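Local structure of possible prolidase (Bifidobacterium longum NCC2705, 2P9B) at residues G42-V47 and L395-A401; N75-F81 and N120-L124; R286-I292 and N382-G387; G198-I202 and G240-G244; W357-E361 and D413-E418. The protein probably acts as an amidohydrolase that cleaves carbon-nitrogen bonds, a putative prolidase (X-Pro dipeptidase) whose substrate is not established. The contacts are given in a common frame with arbitrary orientation. Numbering follows the deposited sequence.

Interaction 1 (G42-V47 and L395-A401); sequences GRIEQV and LEVGKSA
A type II beta turn, Glu396 to Lys399, docks against the start of strand 44-49, an outer strand of the small mixed sheet outside the amidohydrolase barrel. The turn's loop, between helix 371-385 and strand 403-406, thereby ties the barrel's later part to that sheet. Ile44, the most heavily covered residue, is extended (phi/psi -72°/125°) and makes two near-linear hydrogen bonds: Ile44 N to Lys399 O at 2.9 Å, and Gly398 N to Ile44 O at 2.8 Å. In the mt rotamer Ile44 CD1 lies 4.1 Å from Leu395 CD2 and Ile44 CG1 4.2 Å from Ala401 CB. Val397 occupies the second turn position (-53°/133°), its CG1 3.5 Å from Glu45 O; Gly398 follows at 101°/-25°, a conformation that calls for glycine. Arg43 pairs with Ser400 in a single bridge, CA to CA 4.4 Å, and Arg43 NH1 makes a weak hydrogen bond to Gly398 O at 3.3 Å. Beyond the bridge, Ala401 N donates to Gly42 O at 2.8 Å.

Interaction 2 (N75-F81 and N120-L124); sequences NAHTHLF and NATTL
Helix 113-126 packs on segment 75-81, which carries the His-X-His sequence (His77-Thr78-His79) of the amidohydrolase TIM barrel at the end of strand 68-78 and just past it. The chain turns a corner at Ala76 and His77, where Asn75 (chi1 t) accepts from His77 N at OD1, 3.0 Å, in an Asx turn; Asn75 ND2 is bonded to Thr356. Leu80 and Asn120 are the closest backbone pair, CA to CA 5.4 Å. Leu80, rotamer mt, has CD2 3.8 Å from Leu124 CD1 and CD1 4.1 Å from Ala121 CB. Leu124 CB points toward segment 75-81, and its CD1 (chi1 -83°, chi2 153°) lies 4.2 Å from Thr78 CG2; Thr78, chi1 p, bonds through OG1 to Arg133. Asn120 ND2 (chi1 m) donates a hydrogen bond to Leu80 O, 2.8 Å. His77 and His79 face, with Asp345, a vacant point consistent with an empty metal site. The helix packs leucine and alanine against Leu80 and Thr78, while one side-chain amide satisfies a carbonyl that has left the strand pairing.

Interaction 3 (R286-I292 and N382-G387); sequences RGYSALI and NASILG
This is a strand-to-helix packing contact of the amidohydrolase barrel, in which the end of helix 371-385 packs on strand 290-292 and also on strand 68-78; it is closed at one end by an arginine that donates to a carbonyl at the helix end. Segment 286-292 runs from a loop into strand 290-292, a strand of the barrel; segment 382-387 is the end of helix 371-385. The two come nearest at Ala290 and Ile385, CA to CA 6.8 Å. Ile385, rotamer mt, is the residue most covered: its CD1 lies 3.7 Å from Ala290 CB and 4.2 Å from Ile292 CD1, with Ile292 in the mm rotamer. The helix ends in a Schellman motif with Gly387 at 73°/26°, and Gly387 N bonds Ser384 O at 3.0 Å. Arg286 CB points toward segment 382-387, and (chi1 m, chi2 147°, chi3 m) both terminal nitrogens donate to one carbonyl, Arg286 NH1 to Ile385 O at 2.9 Å and Arg286 NH2 to Ile385 O at 3.0 Å. Gly287, at 81°/6°, lets the chain turn on into Tyr288, whose chi1 is p and whose OH is 2.7 Å from a water. That water donates a weak hydrogen bond to Ser384 O at 3.3 Å. The chemistry is thus split: aliphatic contact next to the strand, and at the more exposed end a guanidinium and a water supplying donors to carbonyls of the helix's final turn.

Interaction 4 (G198-I202 and G240-G244); sequences GVNAI and GVIVG
One water bridges the backbones of two parallel segments before their pairing begins; another donates to two carbonyls already engaged in it. The site is the start of neighbouring strands 202-205 and 243-247 in the TIM-barrel fold of the amidohydrolases, joined through helix 226-238 in a beta-alpha-beta unit. Ile202 bridges Val243 in parallel register, CA to CA 4.7 Å, and brackets it with two hydrogen bonds: Ile202 N to Ile242 O at 3.1 Å, and Gly244 N to Ile202 O at 2.9 Å. Both segments begin with a glycine at positive phi ending the preceding helix in a Schellman motif, Gly198 at 102°/11° and Gly240 at 66°/26°. Ile202, rotamer mm, puts CG1 3.9 Å from Val241 CG1; Ile202 CB is 4.0 Å from Val243 CG2, and both valines have chi1 t. Val241 CB points toward segment 198-202, its CG1 3.4 Å from Ala201 N. Helices 184-196 and 226-238 cover this apolar side. Asn200 turns its side chain to Ala161, while its backbone carbonyl, Asn200 O, accepts from the first water at 2.7 Å, which in turn accepts from Ile242 N at 3.0 Å. The second water donates to Ile202 O at 2.9 Å and to Ile242 O at 2.8 Å.

Interaction 5 (W357-E361 and D413-E418); sequences WRELE and DLRALE
A short 3-10 segment beginning at Leu414, entered through an Asx turn, packs along helix 356-367. Asp413, with chi1 t, opens the turn by accepting from Arg415 N at its OD1, 2.9 Å; the bonds Ala416 N to Asp413 O, Leu417 N to Leu414 O and Glu418 N to Arg415 O are each 3.0 Å. Trp357 and Leu417 are the closest backbone pair, CA to CA 5.9 Å; Glu361 and Leu414 are 6.5 Å apart, CA to CA, with Glu361 CG 3.6 Å from Leu414 CB. Trp357, chi1 p and chi2 -84°, is the residue most covered: its CB is 3.6 Å from Leu417 CB, and Glu418 CB makes a CH-pi contact over the face of its five-membered ring, 4.1 Å from the centroid. The contact joins the connection between antiparallel strands 403-406 and 422-425 to a helix of the amidohydrolase barrel. Leu360 (chi1 m, chi2 p) meets Leu417 through CD2 to CD1 at 3.8 Å, and its CB is 4.2 Å from Leu414 CD1; helix 371-385 adjoins both Leu360 and Leu414. Trp357 CH2 lies over one face of the Arg415 guanidinium, 3.4 Å from NH1. That NH1 forms a salt bridge with Glu418 OE1 at 2.9 Å. Arg358 NH1 and Arg415 NH2 sit 3.7 Å apart, a closeness consistent with the salt bridges both arginines make to Asp446.

Interactions 2 and 4 are the buried contacts, while 1, 3 and 5 each combine buried apolar residues with exposed ones. Interactions 3 and 4 reach the same parallel sheet and touch where Ile242 packs on Arg286 and Leu386; Ala76 of interaction 2 in turn meets Ile292, Asn382 and Leu386 of interaction 3. Interaction 1 lies farthest from the chain centre and, by sequence, closes a loop enclosing 2, 3 and 4. Backbone hydrogen bonds dominate 1 and 4, whereas in 2 and 3 the direct hydrogen bonds come from side chains to carbonyls. Interaction 5 has no hydrogen bond between its segments and relies on packing, its arginines being paired with Glu418 or Asp446.

Interaction 1 (G42-V47 and L395-A401)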
# COMPACT_ATOMS: atom_id res chain seq x y z
N GLY A 42 4.73 18.34 14.00
CA GLY A 42 4.42 16.95 13.67
C GLY A 42 5.57 16.16 13.07
O GLY A 42 5.37 15.06 12.55
N ARG A 43 6.77 16.72 13.14
CA ARG A 43 7.96 16.07 12.61
C ARG A 43 8.88 15.59 13.72
O ARG A 43 8.89 16.14 14.83
CB ARG A 43 8.73 17.03 11.70
CG ARG A 43 7.96 17.40 10.44
CD ARG A 43 8.74 18.37 9.58
NE ARG A 43 8.00 18.74 8.37
CZ ARG A 43 7.66 17.88 7.41
NH1 ARG A 43 8.00 16.59 7.51
NH2 ARG A 43 6.99 18.30 6.35
N ILE A 44 9.66 14.56 13.41
CA ILE A 44 10.60 13.99 14.37
C ILE A 44 11.76 14.96 14.56
O ILE A 44 12.40 15.36 13.59
CB ILE A 44 11.13 12.65 13.85
CG1 ILE A 44 9.96 11.66 13.70
CG2 ILE A 44 12.19 12.10 14.79
CD1 ILE A 44 10.34 10.35 13.05
N GLU A 45 12.03 15.33 15.81
CA GLU A 45 13.12 16.26 16.11
C GLU A 45 14.35 15.54 16.64
O GLU A 45 15.47 16.00 16.44
CB GLU A 45 12.68 17.30 17.14
CG GLU A 45 11.43 18.07 16.77
CD GLU A 45 11.16 19.21 17.73
OE1 GLU A 45 11.20 18.99 18.96
OE2 GLU A 45 10.88 20.33 17.26
N GLN A 46 14.14 14.43 17.34
CA GLN A 46 15.26 13.67 17.89
C GLN A 46 14.96 12.18 17.94
O GLN A 46 13.82 11.78 18.14
CB GLN A 46 15.57 14.11 19.32
CG GLN A 46 15.89 15.57 19.54
CD GLN A 46 16.21 15.87 21.00
OE1 GLN A 46 17.14 15.29 21.56
NE2 GLN A 46 15.43 16.75 21.61
N VAL A 47 16.01 11.39 17.76
CA VAL A 47 15.93 9.93 17.85
C VAL A 47 17.26 9.55 18.49
O VAL A 47 18.29 9.50 17.82
CB VAL A 47 15.84 9.25 16.47
CG1 VAL A 47 15.81 7.74 16.65
CG2 VAL A 47 14.59 9.71 15.74
N LEU A 395 12.03 6.34 10.77
CA LEU A 395 12.08 7.17 11.95
C LEU A 395 13.37 7.96 11.99
O LEU A 395 14.30 7.61 12.72
CB LEU A 395 11.95 6.31 13.20
CG LEU A 395 10.69 5.44 13.22
CD1 LEU A 395 10.65 4.62 14.50
CD2 LEU A 395 9.46 6.32 13.11
N GLU A 396 13.42 9.01 11.18
CA GLU A 396 14.59 9.86 11.10
C GLU A 396 14.21 11.32 11.29
O GLU A 396 13.13 11.75 10.90
CB GLU A 396 15.26 9.68 9.74
CG GLU A 396 15.87 8.31 9.54
CD GLU A 396 16.49 8.15 8.18
OE1 GLU A 396 15.74 7.98 7.20
OE2 GLU A 396 17.73 8.20 8.08
N VAL A 397 15.12 12.07 11.90
CA VAL A 397 14.91 13.49 12.17
C VAL A 397 14.51 14.24 10.90
O VAL A 397 15.13 14.07 9.85
CB VAL A 397 16.19 14.13 12.75
CG1 VAL A 397 16.00 15.63 12.95
CG2 VAL A 397 16.54 13.47 14.07
N GLY A 398 13.47 15.06 11.01
CA GLY A 398 13.00 15.83 9.88
C GLY A 398 11.79 15.23 9.19
O GLY A 398 11.02 15.95 8.54
N LYS A 399 11.61 13.93 9.33
CA LYS A 399 10.48 13.26 8.70
C LYS A 399 9.22 13.32 9.55
O LYS A 399 9.28 13.58 10.75
CB LYS A 399 10.82 11.80 8.40
CG LYS A 399 11.87 11.61 7.32
CD LYS A 399 11.83 10.19 6.77
CE LYS A 399 12.98 9.93 5.81
NZ LYS A 399 13.06 10.95 4.73
N SER A 400 8.09 13.08 8.91
CA SER A 400 6.78 13.10 9.57
C SER A 400 6.76 12.08 10.70
O SER A 400 7.26 10.97 10.55
CB SER A 400 5.69 12.78 8.55
OG SER A 400 4.40 13.05 9.06
N ALA A 401 6.16 12.45 11.82
CA ALA A 401 6.09 11.54 12.95
C ALA A 401 5.00 10.49 12.76
O ALA A 401 3.96 10.53 13.42
CB ALA A 401 5.86 12.32 14.25

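Interaction 2 (N75-F81 and N120-L124)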
# COMPACT_ATOMS: atom_id res chain seq x y z
N ASN A 75 0.27 1.03 2.92
CA ASN A 75 -0.42 0.08 2.05
C ASN A 75 -0.54 0.74 0.68
O ASN A 75 -1.25 1.72 0.52
CB ASN A 75 -1.81 -0.27 2.59
CG ASN A 75 -2.44 -1.44 1.86
OD1 ASN A 75 -2.29 -1.58 0.64
ND2 ASN A 75 -3.13 -2.30 2.59
N ALA A 76 0.18 0.21 -0.31
CA ALA A 76 0.18 0.80 -1.64
C ALA A 76 -0.98 0.45 -2.55
O ALA A 76 -1.02 0.87 -3.71
CB ALA A 76 1.49 0.47 -2.35
N HIS A 77 -1.94 -0.32 -2.05
CA HIS A 77 -3.07 -0.69 -2.89
C HIS A 77 -4.33 -0.88 -2.06
O HIS A 77 -4.56 -1.94 -1.49
CB HIS A 77 -2.74 -1.98 -3.66
CG HIS A 77 -3.72 -2.31 -4.74
ND1 HIS A 77 -3.40 -3.10 -5.82
CD2 HIS A 77 -5.01 -1.95 -4.91
CE1 HIS A 77 -4.45 -3.22 -6.60
NE2 HIS A 77 -5.44 -2.53 -6.07
N THR A 78 -5.15 0.17 -1.99
CA THR A 78 -6.38 0.14 -1.21
C THR A 78 -7.58 0.71 -1.97
O THR A 78 -7.44 1.28 -3.05
CB THR A 78 -6.22 0.97 0.09
OG1 THR A 78 -5.98 2.35 -0.24
CG2 THR A 78 -5.04 0.45 0.91
N HIS A 79 -8.76 0.51 -1.39
CA HIS A 79 -10.03 1.02 -1.90
C HIS A 79 -10.75 1.43 -0.62
O HIS A 79 -10.69 0.71 0.37
CB HIS A 79 -10.85 -0.07 -2.61
CG HIS A 79 -10.22 -0.58 -3.86
ND1 HIS A 79 -10.21 0.15 -5.04
CD2 HIS A 79 -9.55 -1.73 -4.12
CE1 HIS A 79 -9.56 -0.54 -5.97
NE2 HIS A 79 -9.15 -1.68 -5.44
N LEU A 80 -11.44 2.57 -0.63
CA LEU A 80 -12.13 3.00 0.57
C LEU A 80 -13.64 2.76 0.52
O LEU A 80 -14.41 3.40 1.23
CB LEU A 80 -11.81 4.48 0.86
CG LEU A 80 -10.31 4.76 1.09
CD1 LEU A 80 -10.12 6.24 1.40
CD2 LEU A 80 -9.77 3.90 2.23
N PHE A 81 -14.04 1.81 -0.32
CA PHE A 81 -15.44 1.43 -0.47
C PHE A 81 -15.43 -0.08 -0.76
O PHE A 81 -14.44 -0.60 -1.28
CB PHE A 81 -16.07 2.19 -1.63
CG PHE A 81 -15.61 1.74 -2.99
CD1 PHE A 81 -16.36 0.83 -3.73
CD2 PHE A 81 -14.40 2.20 -3.52
CE1 PHE A 81 -15.93 0.39 -4.98
CE2 PHE A 81 -13.96 1.77 -4.77
CZ PHE A 81 -14.72 0.86 -5.50
N ASN A 120 -13.43 3.84 6.43
CA ASN A 120 -12.44 2.87 5.99
C ASN A 120 -11.02 3.41 6.11
O ASN A 120 -10.10 2.66 6.47
CB ASN A 120 -12.73 2.41 4.56
CG ASN A 120 -13.95 1.51 4.48
OD1 ASN A 120 -14.11 0.60 5.30
ND2 ASN A 120 -14.81 1.73 3.49
N ALA A 121 -10.83 4.69 5.83
CA ALA A 121 -9.50 5.28 5.95
C ALA A 121 -9.11 5.26 7.43
O ALA A 121 -7.95 5.06 7.78
CB ALA A 121 -9.51 6.73 5.43
N THR A 122 -10.10 5.47 8.31
CA THR A 122 -9.84 5.45 9.74
C THR A 122 -9.48 4.05 10.22
O THR A 122 -8.62 3.88 11.09
CB THR A 122 -11.05 5.99 10.53
OG1 THR A 122 -11.28 7.35 10.17
CG2 THR A 122 -10.78 5.91 12.03
N THR A 123 -10.13 3.04 9.65
CA THR A 123 -9.84 1.65 10.01
C THR A 123 -8.39 1.34 9.65
O THR A 123 -7.66 0.75 10.45
CB THR A 123 -10.78 0.69 9.27
OG1 THR A 123 -12.12 0.88 9.74
CG2 THR A 123 -10.37 -0.76 9.51
N LEU A 124 -7.97 1.73 8.45
CA LEU A 124 -6.60 1.50 8.01
C LEU A 124 -5.65 2.17 8.99
O LEU A 124 -4.69 1.55 9.46
CB LEU A 124 -6.38 2.06 6.60
CG LEU A 124 -6.81 1.14 5.46
CD1 LEU A 124 -7.19 1.96 4.23
CD2 LEU A 124 -5.68 0.17 5.16

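Interaction 3 (R286-I292 and N382-G387)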
# COMPACT_ATOMS: atom_id res chain seq x y z
N ARG A 286 10.46 7.77 -12.41
CA ARG A 286 11.78 7.79 -11.80
C ARG A 286 12.78 6.82 -12.41
O ARG A 286 13.80 6.51 -11.80
CB ARG A 286 11.63 7.57 -10.30
CG ARG A 286 10.79 8.67 -9.66
CD ARG A 286 9.96 8.19 -8.50
NE ARG A 286 9.11 7.06 -8.85
CZ ARG A 286 8.22 6.53 -8.02
NH1 ARG A 286 8.07 7.05 -6.81
NH2 ARG A 286 7.50 5.47 -8.38
N GLY A 287 12.50 6.37 -13.62
CA GLY A 287 13.41 5.47 -14.31
C GLY A 287 13.35 4.01 -13.93
O GLY A 287 14.17 3.22 -14.39
N TYR A 288 12.38 3.63 -13.10
CA TYR A 288 12.26 2.23 -12.70
C TYR A 288 10.80 1.94 -12.37
O TYR A 288 10.03 2.85 -12.10
CB TYR A 288 13.13 1.95 -11.47
CG TYR A 288 12.55 2.45 -10.17
CD1 TYR A 288 11.74 1.63 -9.38
CD2 TYR A 288 12.79 3.75 -9.74
CE1 TYR A 288 11.19 2.10 -8.20
CE2 TYR A 288 12.24 4.23 -8.56
CZ TYR A 288 11.44 3.40 -7.79
OH TYR A 288 10.88 3.87 -6.62
N SER A 289 10.44 0.66 -12.38
CA SER A 289 9.08 0.25 -12.05
C SER A 289 9.17 -0.66 -10.84
O SER A 289 10.19 -1.29 -10.61
CB SER A 289 8.43 -0.47 -13.23
OG SER A 289 8.21 0.43 -14.30
N ALA A 290 8.10 -0.70 -10.05
CA ALA A 290 8.08 -1.55 -8.87
C ALA A 290 6.94 -2.54 -8.97
O ALA A 290 6.00 -2.35 -9.74
CB ALA A 290 7.92 -0.69 -7.61
N LEU A 291 7.03 -3.62 -8.19
CA LEU A 291 6.00 -4.65 -8.17
C LEU A 291 5.26 -4.65 -6.84
O LEU A 291 5.89 -4.58 -5.78
CB LEU A 291 6.64 -6.02 -8.39
CG LEU A 291 5.72 -7.24 -8.26
CD1 LEU A 291 4.69 -7.24 -9.38
CD2 LEU A 291 6.55 -8.50 -8.31
N ILE A 292 3.93 -4.71 -6.88
CA ILE A 292 3.10 -4.76 -5.67
C ILE A 292 2.30 -6.06 -5.84
O ILE A 292 1.18 -6.04 -6.36
CB ILE A 292 2.11 -3.57 -5.58
CG1 ILE A 292 2.84 -2.24 -5.81
CG2 ILE A 292 1.46 -3.53 -4.18
CD1 ILE A 292 3.85 -1.90 -4.75
N ASN A 382 8.02 0.98 0.34
CA ASN A 382 6.70 1.51 -0.04
C ASN A 382 6.77 3.04 -0.13
O ASN A 382 6.21 3.64 -1.04
CB ASN A 382 5.64 1.12 1.00
CG ASN A 382 4.74 -0.05 0.56
OD1 ASN A 382 3.86 -0.50 1.31
ND2 ASN A 382 4.95 -0.54 -0.66
N ALA A 383 7.47 3.67 0.82
CA ALA A 383 7.59 5.12 0.82
C ALA A 383 8.27 5.61 -0.45
O ALA A 383 7.82 6.56 -1.08
CB ALA A 383 8.38 5.59 2.05
N SER A 384 9.36 4.94 -0.85
CA SER A 384 10.06 5.33 -2.06
C SER A 384 9.17 5.09 -3.28
O SER A 384 9.08 5.94 -4.17
CB SER A 384 11.36 4.52 -2.22
OG SER A 384 12.28 4.84 -1.20
N ILE A 385 8.51 3.95 -3.31
CA ILE A 385 7.64 3.62 -4.42
C ILE A 385 6.54 4.65 -4.60
O ILE A 385 6.26 5.07 -5.72
CB ILE A 385 7.01 2.22 -4.23
CG1 ILE A 385 8.11 1.15 -4.30
CG2 ILE A 385 5.96 1.97 -5.30
CD1 ILE A 385 7.63 -0.25 -3.98
N LEU A 386 5.94 5.09 -3.49
CA LEU A 386 4.86 6.08 -3.56
C LEU A 386 5.36 7.52 -3.67
O LEU A 386 4.55 8.45 -3.75
CB LEU A 386 3.96 5.95 -2.33
CG LEU A 386 3.25 4.60 -2.16
CD1 LEU A 386 2.30 4.68 -0.99
CD2 LEU A 386 2.49 4.26 -3.43
N GLY A 387 6.67 7.69 -3.69
CA GLY A 387 7.25 9.02 -3.82
C GLY A 387 7.15 9.92 -2.60
O GLY A 387 7.17 11.15 -2.72
O HOH W 1 11.99 6.23 -5.77

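Interaction 4 (G198-I202 and G240-G244)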
# COMPACT_ATOMS: atom_id res chain seq x y z
N GLY A 198 -7.86 16.70 -9.37
CA GLY A 198 -6.99 16.70 -8.20
C GLY A 198 -6.36 15.40 -7.71
O GLY A 198 -5.80 15.37 -6.62
N VAL A 199 -6.44 14.33 -8.50
CA VAL A 199 -5.84 13.08 -8.04
C VAL A 199 -4.32 13.20 -7.93
O VAL A 199 -3.71 14.06 -8.57
CB VAL A 199 -6.18 11.90 -8.99
CG1 VAL A 199 -7.67 11.83 -9.21
CG2 VAL A 199 -5.43 12.05 -10.31
N ASN A 200 -3.71 12.36 -7.09
CA ASN A 200 -2.26 12.35 -6.98
C ASN A 200 -1.76 10.91 -7.10
O ASN A 200 -0.76 10.51 -6.52
CB ASN A 200 -1.76 13.05 -5.70
CG ASN A 200 -2.23 12.40 -4.42
OD1 ASN A 200 -3.36 11.93 -4.32
ND2 ASN A 200 -1.36 12.39 -3.42
N ALA A 201 -2.50 10.14 -7.91
CA ALA A 201 -2.21 8.75 -8.24
C ALA A 201 -3.13 8.37 -9.40
O ALA A 201 -4.20 8.95 -9.57
CB ALA A 201 -2.46 7.83 -7.03
N ILE A 202 -2.69 7.43 -10.23
CA ILE A 202 -3.50 6.96 -11.36
C ILE A 202 -3.50 5.44 -11.36
O ILE A 202 -2.47 4.82 -11.07
CB ILE A 202 -2.94 7.45 -12.72
CG1 ILE A 202 -3.12 8.97 -12.86
CG2 ILE A 202 -3.66 6.74 -13.86
CD1 ILE A 202 -4.57 9.42 -12.94
N GLY A 240 4.00 14.83 -12.42
CA GLY A 240 4.68 14.12 -11.35
C GLY A 240 3.81 13.12 -10.61
O GLY A 240 4.07 12.80 -9.45
N VAL A 241 2.79 12.60 -11.28
CA VAL A 241 1.90 11.63 -10.67
C VAL A 241 2.28 10.20 -11.05
O VAL A 241 2.49 9.90 -12.23
CB VAL A 241 0.44 11.92 -11.09
CG1 VAL A 241 -0.48 10.82 -10.60
CG2 VAL A 241 0.01 13.26 -10.51
N ILE A 242 2.37 9.32 -10.06
CA ILE A 242 2.73 7.93 -10.34
C ILE A 242 1.54 7.11 -10.83
O ILE A 242 0.41 7.27 -10.36
CB ILE A 242 3.34 7.22 -9.10
CG1 ILE A 242 2.36 7.28 -7.93
CG2 ILE A 242 4.67 7.87 -8.73
CD1 ILE A 242 2.76 6.38 -6.77
N VAL A 243 1.82 6.23 -11.77
CA VAL A 243 0.80 5.38 -12.38
C VAL A 243 0.97 3.91 -12.02
O VAL A 243 2.08 3.38 -12.05
CB VAL A 243 0.86 5.52 -13.92
CG1 VAL A 243 -0.18 4.62 -14.57
CG2 VAL A 243 0.65 6.97 -14.31
N GLY A 244 -0.14 3.28 -11.67
CA GLY A 244 -0.13 1.87 -11.34
C GLY A 244 -1.01 1.16 -12.33
O GLY A 244 -2.01 1.71 -12.81
O HOH W 2 1.85 10.50 -7.30
O HOH W 3 -0.65 5.18 -8.83

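Interaction 5 (W357-E361 and D413-E418)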
# COMPACT_ATOMS: atom_id res chain seq x y z
N TRP A 357 -1.11 -6.14 7.71
CA TRP A 357 -0.06 -6.97 8.30
C TRP A 357 0.06 -8.35 7.65
O TRP A 357 1.16 -8.90 7.55
CB TRP A 357 -0.29 -7.14 9.80
CG TRP A 357 -1.43 -8.07 10.12
CD1 TRP A 357 -2.75 -7.76 10.16
CD2 TRP A 357 -1.34 -9.49 10.31
NE1 TRP A 357 -3.50 -8.90 10.37
CE2 TRP A 357 -2.65 -9.97 10.46
CE3 TRP A 357 -0.27 -10.40 10.37
CZ2 TRP A 357 -2.93 -11.33 10.67
CZ3 TRP A 357 -0.55 -11.74 10.57
CH2 TRP A 357 -1.87 -12.19 10.72
N ARG A 358 -1.06 -8.91 7.23
CA ARG A 358 -1.08 -10.24 6.63
C ARG A 358 -0.20 -10.31 5.38
O ARG A 358 0.40 -11.35 5.10
CB ARG A 358 -2.51 -10.64 6.27
CG ARG A 358 -2.62 -12.01 5.60
CD ARG A 358 -2.44 -13.14 6.61
NE ARG A 358 -3.63 -13.29 7.46
CZ ARG A 358 -3.78 -14.23 8.38
NH1 ARG A 358 -2.81 -15.12 8.59
NH2 ARG A 358 -4.90 -14.30 9.08
N GLU A 359 -0.12 -9.21 4.64
CA GLU A 359 0.68 -9.19 3.41
C GLU A 359 2.15 -9.46 3.69
O GLU A 359 2.84 -10.09 2.89
CB GLU A 359 0.53 -7.85 2.68
CG GLU A 359 1.19 -7.79 1.28
CD GLU A 359 0.56 -8.73 0.25
OE1 GLU A 359 -0.54 -9.27 0.49
OE2 GLU A 359 1.18 -8.93 -0.82
N LEU A 360 2.64 -8.98 4.84
CA LEU A 360 4.04 -9.21 5.18
C LEU A 360 4.28 -10.69 5.46
O LEU A 360 5.30 -11.25 5.07
CB LEU A 360 4.46 -8.37 6.39
CG LEU A 360 4.65 -6.87 6.14
CD1 LEU A 360 3.29 -6.19 5.98
CD2 LEU A 360 5.41 -6.26 7.30
N GLU A 361 3.32 -11.32 6.14
CA GLU A 361 3.46 -12.74 6.44
C GLU A 361 3.44 -13.56 5.16
O GLU A 361 4.15 -14.56 5.04
CB GLU A 361 2.35 -13.22 7.38
CG GLU A 361 2.63 -12.88 8.84
CD GLU A 361 2.05 -13.91 9.81
OE1 GLU A 361 2.46 -13.88 10.99
OE2 GLU A 361 1.21 -14.73 9.39
N ASP A 413 7.92 -12.24 15.39
CA ASP A 413 6.60 -12.75 15.01
C ASP A 413 5.83 -11.60 14.37
O ASP A 413 5.44 -10.65 15.06
CB ASP A 413 5.84 -13.24 16.24
CG ASP A 413 4.61 -14.07 15.89
OD1 ASP A 413 3.95 -13.76 14.87
OD2 ASP A 413 4.30 -15.02 16.63
N LEU A 414 5.61 -11.67 13.07
CA LEU A 414 4.91 -10.61 12.37
C LEU A 414 3.48 -10.38 12.86
O LEU A 414 2.91 -9.33 12.61
CB LEU A 414 4.91 -10.88 10.86
CG LEU A 414 6.28 -10.69 10.20
CD1 LEU A 414 6.26 -11.27 8.79
CD2 LEU A 414 6.61 -9.20 10.17
N ARG A 415 2.90 -11.35 13.57
CA ARG A 415 1.54 -11.17 14.05
C ARG A 415 1.51 -10.09 15.13
O ARG A 415 0.44 -9.64 15.54
CB ARG A 415 0.98 -12.49 14.60
CG ARG A 415 -0.53 -12.43 14.88
CD ARG A 415 -1.09 -13.80 15.23
NE ARG A 415 -1.28 -14.66 14.06
CZ ARG A 415 -2.33 -14.60 13.25
NH1 ARG A 415 -3.30 -13.71 13.46
NH2 ARG A 415 -2.43 -15.44 12.23
N ALA A 416 2.68 -9.65 15.57
CA ALA A 416 2.77 -8.59 16.57
C ALA A 416 2.17 -7.32 15.96
O ALA A 416 1.76 -6.40 16.67
CB ALA A 416 4.23 -8.34 16.94
N LEU A 417 2.12 -7.29 14.63
CA LEU A 417 1.57 -6.14 13.92
C LEU A 417 0.05 -6.06 13.98
O LEU A 417 -0.53 -4.98 13.88
CB LEU A 417 2.00 -6.19 12.44
CG LEU A 417 3.48 -6.12 12.09
CD1 LEU A 417 3.66 -6.43 10.62
CD2 LEU A 417 4.04 -4.73 12.41
N GLU A 418 -0.60 -7.20 14.15
CA GLU A 418 -2.06 -7.26 14.16
C GLU A 418 -2.76 -6.35 15.17
O GLU A 418 -3.77 -5.73 14.83
CB GLU A 418 -2.52 -8.70 14.35
CG GLU A 418 -4.02 -8.90 14.17
CD GLU A 418 -4.42 -10.36 14.20
OE1 GLU A 418 -3.72 -11.16 14.85
OE2 GLU A 418 -5.45 -10.70 13.59